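PDB 4AO9: beta-phenylalanine aminotransferase from Variovorax paradoxus, which probably catalyses the pyridoxal-5'-phosphate-dependent transfer of the amino group of beta-phenylalanine to a keto-acid acceptor, as a class III aminotransferase. Local coordinates for residues Arg134-Arg139 and Leu146-Ser151; Leu157-Ala162 and Leu282-Lys287; Gly254-Phe259 and Gly299-Val304. All coordinates share one frame; numbering follows the deposited sequence.

Interaction 1. Residues Arg134-Arg139 and Leu146-Ser151; sequences RLICER and LRFTNS. With PLP (pyridoxal-5'-phosphate), chain C.
The first torsions of I136 and L146 set one methyl of each against the other. In I136, CG1 sits beside the backbone N (chi1 -68°), and this turns the CG2 methyl to the strand. In L146, CG lies between the backbone N and the carbonyl carbon (chi1 61°), and CD2 is carried to the helix. The two side chains cross at about a right angle, with I136 CG2 3.6 Å from L146 CD2. The setting is the large domain of the PLP-dependent aminotransferase fold (fold type I). Helix 129-139 packs on strand 145-149, an outermost strand of the seven-stranded sheet within this chain. The longer branch of I136 goes elsewhere: CD1 reaches the edge of the F148 ring, in its plane, 3.8 Å from CE1. One face of that ring is covered by L146, two residues earlier on the strand: its CD1 stands 3.7 Å above the plane, over the centre. L146 is thus shared, one methyl for the helix and one for the ring. C137 SG adds a looser touch, 4.1 Å from L146 CD2. These groups are apolar and buried. M55 of the second subunit also packs on F148. On the outer side of the helix, R134 NE bonds E138 OE2 at 2.9 Å and nearly straight (175°), from above the carboxylate plane. At the end of the strand, T149 OG1 donates to S151 O at 2.8 Å. S151 is the N-cap of helix 152-167, its OG bonded to E154 N, and its CB lies 3.5 Å from the PLP phosphate oxygen O2P.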
loop_
_atom_site.group_PDB
_atom_site.type_symbol
_atom_site.label_atom_id
_atom_site.label_comp_id
_atom_site.label_asym_id
_atom_site.label_seq_id
_atom_site.Cartn_x
_atom_site.Cartn_y
_atom_site.Cartn_z
ATOM N N ARG A 134 2.647 -3.147 -20.088
ATOM C CA ARG A 134 3.037 -3.940 -21.257
ATOM C C ARG A 134 4.329 -4.721 -21.015
ATOM O O ARG A 134 4.416 -5.910 -21.338
ATOM C CB ARG A 134 3.158 -3.039 -22.486
ATOM C CG ARG A 134 3.774 -3.735 -23.694
ATOM C CD ARG A 134 3.697 -2.877 -24.932
ATOM N NE ARG A 134 4.190 -3.636 -26.079
ATOM C CZ ARG A 134 4.047 -3.276 -27.352
ATOM N NH1 ARG A 134 3.420 -2.149 -27.673
ATOM N NH2 ARG A 134 4.535 -4.056 -28.311
ATOM N N LEU A 135 5.327 -4.050 -20.447
ATOM C CA LEU A 135 6.605 -4.688 -20.149
ATOM C C LEU A 135 6.415 -5.898 -19.241
ATOM O O LEU A 135 6.982 -6.967 -19.488
ATOM C CB LEU A 135 7.560 -3.686 -19.493
ATOM C CG LEU A 135 9.014 -4.154 -19.379
ATOM C CD1 LEU A 135 9.686 -4.242 -20.747
ATOM C CD2 LEU A 135 9.786 -3.193 -18.515
ATOM N N ILE A 136 5.589 -5.743 -18.210
ATOM C CA ILE A 136 5.384 -6.834 -17.268
ATOM C C ILE A 136 4.655 -8.013 -17.919
ATOM O O ILE A 136 5.044 -9.169 -17.717
ATOM C CB ILE A 136 4.656 -6.346 -15.999
ATOM C CG1 ILE A 136 5.572 -5.406 -15.205
ATOM C CG2 ILE A 136 4.215 -7.534 -15.158
ATOM C CD1 ILE A 136 4.815 -4.594 -14.122
ATOM N N CYS A 137 3.615 -7.722 -18.700
ATOM C CA CYS A 137 2.865 -8.767 -19.394
ATOM C C CYS A 137 3.754 -9.522 -20.376
ATOM O O CYS A 137 3.582 -10.724 -20.569
ATOM C CB CYS A 137 1.652 -8.180 -20.117
ATOM S SG CYS A 137 0.367 -7.567 -18.983
ATOM N N GLU A 138 4.692 -8.817 -20.998
ATOM C CA GLU A 138 5.623 -9.455 -21.937
ATOM C C GLU A 138 6.643 -10.324 -21.215
ATOM O O GLU A 138 7.026 -11.388 -21.719
ATOM C CB GLU A 138 6.326 -8.407 -22.799
ATOM C CG GLU A 138 5.418 -7.796 -23.837
ATOM C CD GLU A 138 6.039 -6.610 -24.576
ATOM O OE1 GLU A 138 7.099 -6.089 -24.150
ATOM O OE2 GLU A 138 5.427 -6.183 -25.570
ATOM N N ARG A 139 7.088 -9.879 -20.044
ATOM C CA ARG A 139 8.079 -10.607 -19.264
ATOM C C ARG A 139 7.490 -11.843 -18.597
ATOM O O ARG A 139 8.170 -12.858 -18.448
ATOM C CB ARG A 139 8.687 -9.680 -18.210
ATOM C CG ARG A 139 9.853 -10.284 -17.442
ATOM C CD ARG A 139 10.562 -9.204 -16.668
ATOM N NE ARG A 139 11.672 -9.706 -15.853
ATOM C CZ ARG A 139 12.807 -9.041 -15.665
ATOM N NH1 ARG A 139 13.002 -7.865 -16.260
ATOM N NH2 ARG A 139 13.749 -9.552 -14.885
ATOM N N LEU A 146 -3.138 -6.839 -16.113
ATOM C CA LEU A 146 -2.826 -6.610 -14.701
ATOM C C LEU A 146 -3.409 -5.295 -14.231
ATOM O O LEU A 146 -3.866 -4.486 -15.043
ATOM C CB LEU A 146 -1.308 -6.603 -14.470
ATOM C CG LEU A 146 -0.451 -5.553 -15.188
ATOM C CD1 LEU A 146 -0.541 -4.164 -14.544
ATOM C CD2 LEU A 146 1.012 -5.988 -15.233
ATOM N N ARG A 147 -3.402 -5.105 -12.912
ATOM C CA ARG A 147 -3.587 -3.790 -12.301
ATOM C C ARG A 147 -2.482 -3.574 -11.273
ATOM O O ARG A 147 -1.982 -4.534 -10.684
ATOM C CB ARG A 147 -4.962 -3.673 -11.648
ATOM C CG ARG A 147 -6.107 -3.674 -12.660
ATOM C CD ARG A 147 -7.438 -3.705 -11.973
ATOM N NE ARG A 147 -7.815 -2.434 -11.350
ATOM C CZ ARG A 147 -8.562 -1.484 -11.907
ATOM N NH1 ARG A 147 -9.003 -1.581 -13.164
ATOM N NH2 ARG A 147 -8.868 -0.413 -11.184
ATOM N N PHE A 148 -2.104 -2.318 -11.066
ATOM C CA PHE A 148 -1.090 -1.957 -10.080
ATOM C C PHE A 148 -1.708 -1.655 -8.725
ATOM O O PHE A 148 -2.847 -1.169 -8.625
ATOM C CB PHE A 148 -0.321 -0.721 -10.542
ATOM C CG PHE A 148 0.444 -0.932 -11.811
ATOM C CD1 PHE A 148 1.525 -1.807 -11.848
ATOM C CD2 PHE A 148 0.107 -0.226 -12.954
ATOM C CE1 PHE A 148 2.253 -1.990 -13.026
ATOM C CE2 PHE A 148 0.828 -0.407 -14.143
ATOM C CZ PHE A 148 1.888 -1.291 -14.179
ATOM N N THR A 149 -0.938 -1.958 -7.689
ATOM C CA THR A 149 -1.296 -1.654 -6.321
ATOM C C THR A 149 -0.121 -0.938 -5.657
ATOM O O THR A 149 0.922 -0.708 -6.288
ATOM C CB THR A 149 -1.631 -2.938 -5.533
ATOM O OG1 THR A 149 -0.464 -3.772 -5.499
ATOM C CG2 THR A 149 -2.768 -3.708 -6.184
ATOM N N ASN A 150 -0.264 -0.633 -4.372
ATOM C CA ASN A 150 0.788 0.075 -3.651
ATOM C C ASN A 150 1.706 -0.797 -2.821
ATOM O O ASN A 150 2.621 -0.301 -2.158
ATOM C CB ASN A 150 0.145 1.149 -2.777
ATOM C CG ASN A 150 -0.731 2.057 -3.584
ATOM O OD1 ASN A 150 -0.222 2.831 -4.400
ATOM N ND2 ASN A 150 -2.046 1.892 -3.471
ATOM N N SER A 151 1.459 -2.105 -2.843
ATOM C CA SER A 151 2.227 -3.066 -2.055
ATOM C C SER A 151 1.888 -4.474 -2.525
ATOM O O SER A 151 0.858 -4.707 -3.176
ATOM C CB SER A 151 1.892 -2.946 -0.562
ATOM O OG SER A 151 0.535 -3.321 -0.332
HETATM N N1 PLP C . 4.390 -11.893 -0.613
HETATM C C2 PLP C . 5.679 -12.228 -0.586
HETATM C C2A PLP C . 6.043 -13.640 -1.050
HETATM C C3 PLP C . 6.641 -11.306 -0.163
HETATM O O3 PLP C . 7.836 -11.652 -0.161
HETATM C C4 PLP C . 6.284 -10.012 0.249
HETATM C C4A PLP C . 7.305 -8.950 0.703
HETATM C C5 PLP C . 4.900 -9.725 0.232
HETATM C C6 PLP C . 3.988 -10.686 -0.203
HETATM C C5A PLP C . 4.363 -8.353 0.682
HETATM O O4P PLP C . 4.725 -7.272 -0.070
HETATM P P PLP C . 4.666 -5.827 0.641
HETATM O O1P PLP C . 5.730 -5.838 1.804
HETATM O O2P PLP C . 3.230 -5.609 1.236
HETATM O O3P PLP C . 4.937 -4.841 -0.445
#

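Interaction 2. Residues Leu157-Ala162 and Leu282-Lys287; sequences LMALTA and LTTLGK. With PLP (pyridoxal-5'-phosphate), chain C.
A159 turns its methyl toward strand 282-286 and meets two side chains there. CB touches T284 CG2 at 3.7 Å and, more loosely, L282 CD1 at 4.2 Å. L282 and T284 are two residues apart on the strand, and both point to the helix. The helix runs nearly antiparallel to the strand, at 165°, and the axes come within 9.1 Å. The small side chain of A159 probably allows this approach. L282 CD1 also lies 3.7 Å from A159 O, alongside the helix backbone, and A162 borders the same methyl one turn on. T284 divides its branches. Its OG1 stands between the backbone N and the carbonyl carbon (chi1 57°), where it is hydrogen-bonded to N156 OD1, and CG2 is left for A159. N156 itself belongs to the PLP pocket, so T284 is a second-shell residue that probably helps to position it. On the helix, T161 N and T161 OG1 both donate to L157 O and reach it from opposite faces of the carbonyl plane. L157 packs on L157 of the second subunit. Farther along the chain, K287 is extended until it bends at its last torsion, and NZ is bonded covalently to PLP C4A at 1.5 Å. NZ also makes a weak hydrogen bond to PLP O3. T320 of the second subunit packs on K287 and hydrogen-bonds the cofactor. A lysine bound to the cofactor, with the phosphate held at the start of a helix packed on the same sheet, is characteristic of fold type I aminotransferases.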
loop_
_atom_site.group_PDB
_atom_site.type_symbol
_atom_site.label_atom_id
_atom_site.label_comp_id
_atom_site.label_asym_id
_atom_site.label_seq_id
_atom_site.Cartn_x
_atom_site.Cartn_y
_atom_site.Cartn_z
ATOM N N LEU A 157 -4.290 -9.235 -1.589
ATOM C CA LEU A 157 -5.679 -8.992 -1.179
ATOM C C LEU A 157 -6.600 -8.910 -2.393
ATOM O O LEU A 157 -7.702 -9.488 -2.396
ATOM C CB LEU A 157 -5.797 -7.713 -0.342
ATOM C CG LEU A 157 -5.304 -7.847 1.101
ATOM C CD1 LEU A 157 -5.179 -6.473 1.753
ATOM C CD2 LEU A 157 -6.225 -8.767 1.933
ATOM N N MET A 158 -6.155 -8.203 -3.429
ATOM C CA MET A 158 -6.974 -8.055 -4.612
ATOM C C MET A 158 -7.102 -9.332 -5.400
ATOM O O MET A 158 -8.174 -9.611 -5.936
ATOM C CB MET A 158 -6.473 -6.920 -5.504
ATOM C CG MET A 158 -6.526 -5.545 -4.858
ATOM S SD MET A 158 -8.077 -5.107 -4.030
ATOM C CE MET A 158 -9.283 -5.307 -5.341
ATOM N N ALA A 159 -6.019 -10.103 -5.494
ATOM C CA ALA A 159 -6.084 -11.399 -6.180
ATOM C C ALA A 159 -7.093 -12.319 -5.508
ATOM O O ALA A 159 -7.882 -12.985 -6.182
ATOM C CB ALA A 159 -4.723 -12.052 -6.228
ATOM N N LEU A 160 -7.043 -12.367 -4.182
ATOM C CA LEU A 160 -8.012 -13.167 -3.424
ATOM C C LEU A 160 -9.437 -12.694 -3.643
ATOM O O LEU A 160 -10.345 -13.494 -3.889
ATOM C CB LEU A 160 -7.668 -13.191 -1.930
ATOM C CG LEU A 160 -6.377 -13.909 -1.544
ATOM C CD1 LEU A 160 -6.136 -13.741 -0.045
ATOM C CD2 LEU A 160 -6.434 -15.405 -1.948
ATOM N N THR A 161 -9.645 -11.387 -3.567
ATOM C CA THR A 161 -10.950 -10.785 -3.753
ATOM C C THR A 161 -11.493 -11.142 -5.131
ATOM O O THR A 161 -12.671 -11.514 -5.273
ATOM C CB THR A 161 -10.798 -9.260 -3.619
ATOM O OG1 THR A 161 -10.377 -8.971 -2.281
ATOM C CG2 THR A 161 -12.109 -8.554 -3.903
ATOM N N ALA A 162 -10.631 -11.041 -6.141
ATOM C CA ALA A 162 -11.011 -11.391 -7.508
ATOM C C ALA A 162 -11.464 -12.842 -7.593
ATOM O O ALA A 162 -12.491 -13.152 -8.215
ATOM C CB ALA A 162 -9.839 -11.153 -8.449
ATOM N N LEU A 282 -3.824 -16.599 -11.692
ATOM C CA LEU A 282 -3.366 -15.243 -11.368
ATOM C C LEU A 282 -1.963 -15.333 -10.799
ATOM O O LEU A 282 -1.557 -16.390 -10.281
ATOM C CB LEU A 282 -4.280 -14.545 -10.346
ATOM C CG LEU A 282 -5.743 -14.329 -10.751
ATOM C CD1 LEU A 282 -6.540 -13.854 -9.541
ATOM C CD2 LEU A 282 -5.873 -13.325 -11.889
ATOM N N THR A 283 -1.247 -14.213 -10.876
ATOM C CA THR A 283 0.083 -14.072 -10.323
ATOM C C THR A 283 0.150 -12.710 -9.650
ATOM O O THR A 283 -0.338 -11.717 -10.201
ATOM C CB THR A 283 1.131 -14.122 -11.439
ATOM O OG1 THR A 283 1.068 -15.412 -12.068
ATOM C CG2 THR A 283 2.545 -13.899 -10.886
ATOM N N THR A 284 0.774 -12.667 -8.477
ATOM C CA THR A 284 1.042 -11.384 -7.832
ATOM C C THR A 284 2.538 -11.077 -7.869
ATOM O O THR A 284 3.385 -11.984 -7.856
ATOM C CB THR A 284 0.495 -11.336 -6.408
ATOM O OG1 THR A 284 1.058 -12.414 -5.646
ATOM C CG2 THR A 284 -1.042 -11.463 -6.430
ATOM N N LEU A 285 2.834 -9.779 -7.961
ATOM C CA LEU A 285 4.190 -9.255 -8.080
ATOM C C LEU A 285 4.373 -8.088 -7.124
ATOM O O LEU A 285 3.404 -7.469 -6.683
ATOM C CB LEU A 285 4.421 -8.750 -9.506
ATOM C CG LEU A 285 4.310 -9.758 -10.640
ATOM C CD1 LEU A 285 4.345 -9.002 -11.973
ATOM C CD2 LEU A 285 5.433 -10.784 -10.579
ATOM N N GLY A 286 5.629 -7.787 -6.812
ATOM C CA GLY A 286 5.933 -6.667 -5.944
ATOM C C GLY A 286 7.417 -6.448 -5.827
ATOM O O GLY A 286 8.201 -6.800 -6.722
ATOM N N LYS A 287 7.788 -5.853 -4.698
ATOM C CA LYS A 287 9.196 -5.560 -4.346
ATOM C C LYS A 287 9.939 -4.864 -5.531
ATOM O O LYS A 287 9.591 -3.733 -5.883
ATOM C CB LYS A 287 9.850 -6.794 -3.699
ATOM C CG LYS A 287 9.223 -6.908 -2.276
ATOM C CD LYS A 287 10.027 -7.816 -1.362
ATOM C CE LYS A 287 9.444 -7.966 0.052
ATOM N NZ LYS A 287 8.633 -9.203 0.141
HETATM N N1 PLP C . 4.390 -11.893 -0.613
HETATM C C2 PLP C . 5.679 -12.228 -0.586
HETATM C C2A PLP C . 6.043 -13.640 -1.050
HETATM C C3 PLP C . 6.641 -11.306 -0.163
HETATM O O3 PLP C . 7.836 -11.652 -0.161
HETATM C C4 PLP C . 6.284 -10.012 0.249
HETATM C C4A PLP C . 7.305 -8.950 0.703
HETATM C C5 PLP C . 4.900 -9.725 0.232
HETATM C C6 PLP C . 3.988 -10.686 -0.203
HETATM C C5A PLP C . 4.363 -8.353 0.682
HETATM O O4P PLP C . 4.725 -7.272 -0.070
HETATM P P PLP C . 4.666 -5.827 0.641
HETATM O O1P PLP C . 5.730 -5.838 1.804
HETATM O O2P PLP C . 3.230 -5.609 1.236
HETATM O O3P PLP C . 4.937 -4.841 -0.445
#

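Interaction 3. Residues Gly254-Phe259 and Gly299-Val304; sequences GALLVF and GGRADV
L256, at the start of strand 256-260, faces V304 in helix 302-305, and their CA atoms, 9.7 Å apart, are the nearest pair of the two segments. No backbone bond joins the segments, so side chains carry the contact. L256 extends its two methyls to different partners. CD1 meets V304 CG2 tip to tip at 4.1 Å. CD2 lies 3.5 Å from R301 NH1, set obliquely to the guanidinium. R301 is bent at its third torsion (chi3 58°), which folds the guanidinium back to D303. The grip is side-on: NE bonds D303 OD1 and NH2 bonds D303 OD2, both at 2.9 Å. OD1 is met on its syn lone pair, and the second bond is close to straight (173°). V304 CG2 lies 3.9 Å above one guanidinium face, toward its rim. The site is at one end of the strands of the large-domain sheet of the aminotransferase fold, where strand 296-300 turns into helix 302-305 with R301 as its N-cap residue. NH1 of R301 is also in a salt bridge with D281, which accepts from L257 N as well. With an alanine in place of R301, D303 and D281 would probably be left without their shared positive partner and L256 CD2 would lose its contact with the guanidinium. F166 of helix 152-167 packs on R301, D303 and V304.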
loop_
_atom_site.group_PDB
_atom_site.type_symbol
_atom_site.label_atom_id
_atom_site.label_comp_id
_atom_site.label_asym_id
_atom_site.label_seq_id
_atom_site.Cartn_x
_atom_site.Cartn_y
_atom_site.Cartn_z
ATOM N N GLY A 254 -12.348 -26.762 -9.682
ATOM C CA GLY A 254 -12.860 -25.476 -10.165
ATOM C C GLY A 254 -12.355 -24.241 -9.436
ATOM O O GLY A 254 -12.980 -23.189 -9.518
ATOM N N ALA A 255 -11.241 -24.392 -8.718
ATOM C CA ALA A 255 -10.608 -23.300 -7.991
ATOM C C ALA A 255 -9.573 -22.632 -8.878
ATOM O O ALA A 255 -9.042 -23.235 -9.822
ATOM C CB ALA A 255 -9.929 -23.832 -6.735
ATOM N N LEU A 256 -9.269 -21.382 -8.554
ATOM C CA LEU A 256 -8.146 -20.705 -9.201
ATOM C C LEU A 256 -6.856 -20.980 -8.447
ATOM O O LEU A 256 -6.843 -21.007 -7.218
ATOM C CB LEU A 256 -8.403 -19.195 -9.278
ATOM C CG LEU A 256 -9.631 -18.691 -10.047
ATOM C CD1 LEU A 256 -9.597 -17.172 -10.080
ATOM C CD2 LEU A 256 -9.653 -19.219 -11.472
ATOM N N LEU A 257 -5.770 -21.181 -9.177
ATOM C CA LEU A 257 -4.455 -21.237 -8.547
ATOM C C LEU A 257 -3.836 -19.860 -8.667
ATOM O O LEU A 257 -3.814 -19.279 -9.756
ATOM C CB LEU A 257 -3.545 -22.260 -9.237
ATOM C CG LEU A 257 -2.091 -22.382 -8.778
ATOM C CD1 LEU A 257 -2.007 -22.928 -7.348
ATOM C CD2 LEU A 257 -1.331 -23.285 -9.752
ATOM N N VAL A 258 -3.360 -19.332 -7.544
ATOM C CA VAL A 258 -2.666 -18.042 -7.533
ATOM C C VAL A 258 -1.249 -18.257 -7.028
ATOM O O VAL A 258 -1.041 -18.744 -5.905
ATOM C CB VAL A 258 -3.401 -16.999 -6.657
ATOM C CG1 VAL A 258 -2.606 -15.691 -6.599
ATOM C CG2 VAL A 258 -4.823 -16.761 -7.167
ATOM N N PHE A 259 -0.275 -17.940 -7.882
ATOM C CA PHE A 259 1.109 -17.918 -7.438
ATOM C C PHE A 259 1.492 -16.525 -6.954
ATOM O O PHE A 259 1.417 -15.536 -7.708
ATOM C CB PHE A 259 2.074 -18.332 -8.552
ATOM C CG PHE A 259 2.198 -19.827 -8.779
ATOM C CD1 PHE A 259 2.181 -20.749 -7.731
ATOM C CD2 PHE A 259 2.406 -20.294 -10.071
ATOM C CE1 PHE A 259 2.341 -22.119 -7.974
ATOM C CE2 PHE A 259 2.552 -21.666 -10.325
ATOM C CZ PHE A 259 2.515 -22.570 -9.286
ATOM N N GLY A 299 -2.307 -9.840 -11.617
ATOM C CA GLY A 299 -2.805 -10.044 -12.971
ATOM C C GLY A 299 -2.877 -11.512 -13.305
ATOM O O GLY A 299 -2.595 -12.371 -12.456
ATOM N N GLY A 300 -3.245 -11.797 -14.545
ATOM C CA GLY A 300 -3.384 -13.185 -14.971
ATOM C C GLY A 300 -4.382 -13.259 -16.094
ATOM O O GLY A 300 -4.355 -12.438 -17.003
ATOM N N ARG A 301 -5.276 -14.234 -16.025
ATOM C CA ARG A 301 -6.284 -14.444 -17.071
ATOM C C ARG A 301 -7.108 -13.194 -17.324
ATOM O O ARG A 301 -7.635 -12.599 -16.387
ATOM C CB ARG A 301 -7.236 -15.564 -16.661
ATOM C CG ARG A 301 -6.674 -16.950 -16.762
ATOM C CD ARG A 301 -7.503 -17.941 -15.940
ATOM N NE ARG A 301 -8.914 -17.971 -16.354
ATOM C CZ ARG A 301 -9.812 -18.827 -15.864
ATOM N NH1 ARG A 301 -9.430 -19.731 -14.973
ATOM N NH2 ARG A 301 -11.083 -18.784 -16.264
ATOM N N ALA A 302 -7.229 -12.809 -18.593
ATOM C CA ALA A 302 -8.043 -11.661 -18.970
ATOM C C ALA A 302 -9.508 -11.807 -18.527
ATOM O O ALA A 302 -10.130 -10.818 -18.124
ATOM C CB ALA A 302 -7.954 -11.419 -20.475
ATOM N N ASP A 303 -10.051 -13.022 -18.551
ATOM C CA ASP A 303 -11.453 -13.187 -18.153
ATOM C C ASP A 303 -11.680 -12.971 -16.661
ATOM O O ASP A 303 -12.750 -12.522 -16.261
ATOM C CB ASP A 303 -12.085 -14.507 -18.665
ATOM C CG ASP A 303 -11.448 -15.762 -18.073
ATOM O OD1 ASP A 303 -10.294 -15.710 -17.605
ATOM O OD2 ASP A 303 -12.110 -16.828 -18.097
ATOM N N VAL A 304 -10.667 -13.243 -15.839
ATOM C CA VAL A 304 -10.761 -12.940 -14.408
ATOM C C VAL A 304 -10.539 -11.446 -14.185
ATOM O O VAL A 304 -11.270 -10.802 -13.411
ATOM C CB VAL A 304 -9.768 -13.796 -13.578
ATOM C CG1 VAL A 304 -9.799 -13.397 -12.099
ATOM C CG2 VAL A 304 -10.102 -15.292 -13.745
#

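All three contacts pack on one seven-stranded sheet; interactions 1 and 2 are wholly buried, and interaction 3 is buried except at R301, which is partly exposed. Interactions 1 and 2 hold successive elements, strand 145-149 and helix 152-167, and both reach PLP and the second subunit. They also touch, I136 CG2 to L285 CD1 at 3.5 Å. Interactions 2 and 3 share neighbouring strands: T283 N probably bonds G299 O, and T284 N probably bonds F259 O. The chemistry follows place. Helix-on-sheet packing in interactions 1 and 2 is mainly apolar. Interaction 3, away from the cofactor and not touched by the other subunit, adds a charged group to its apolar pair.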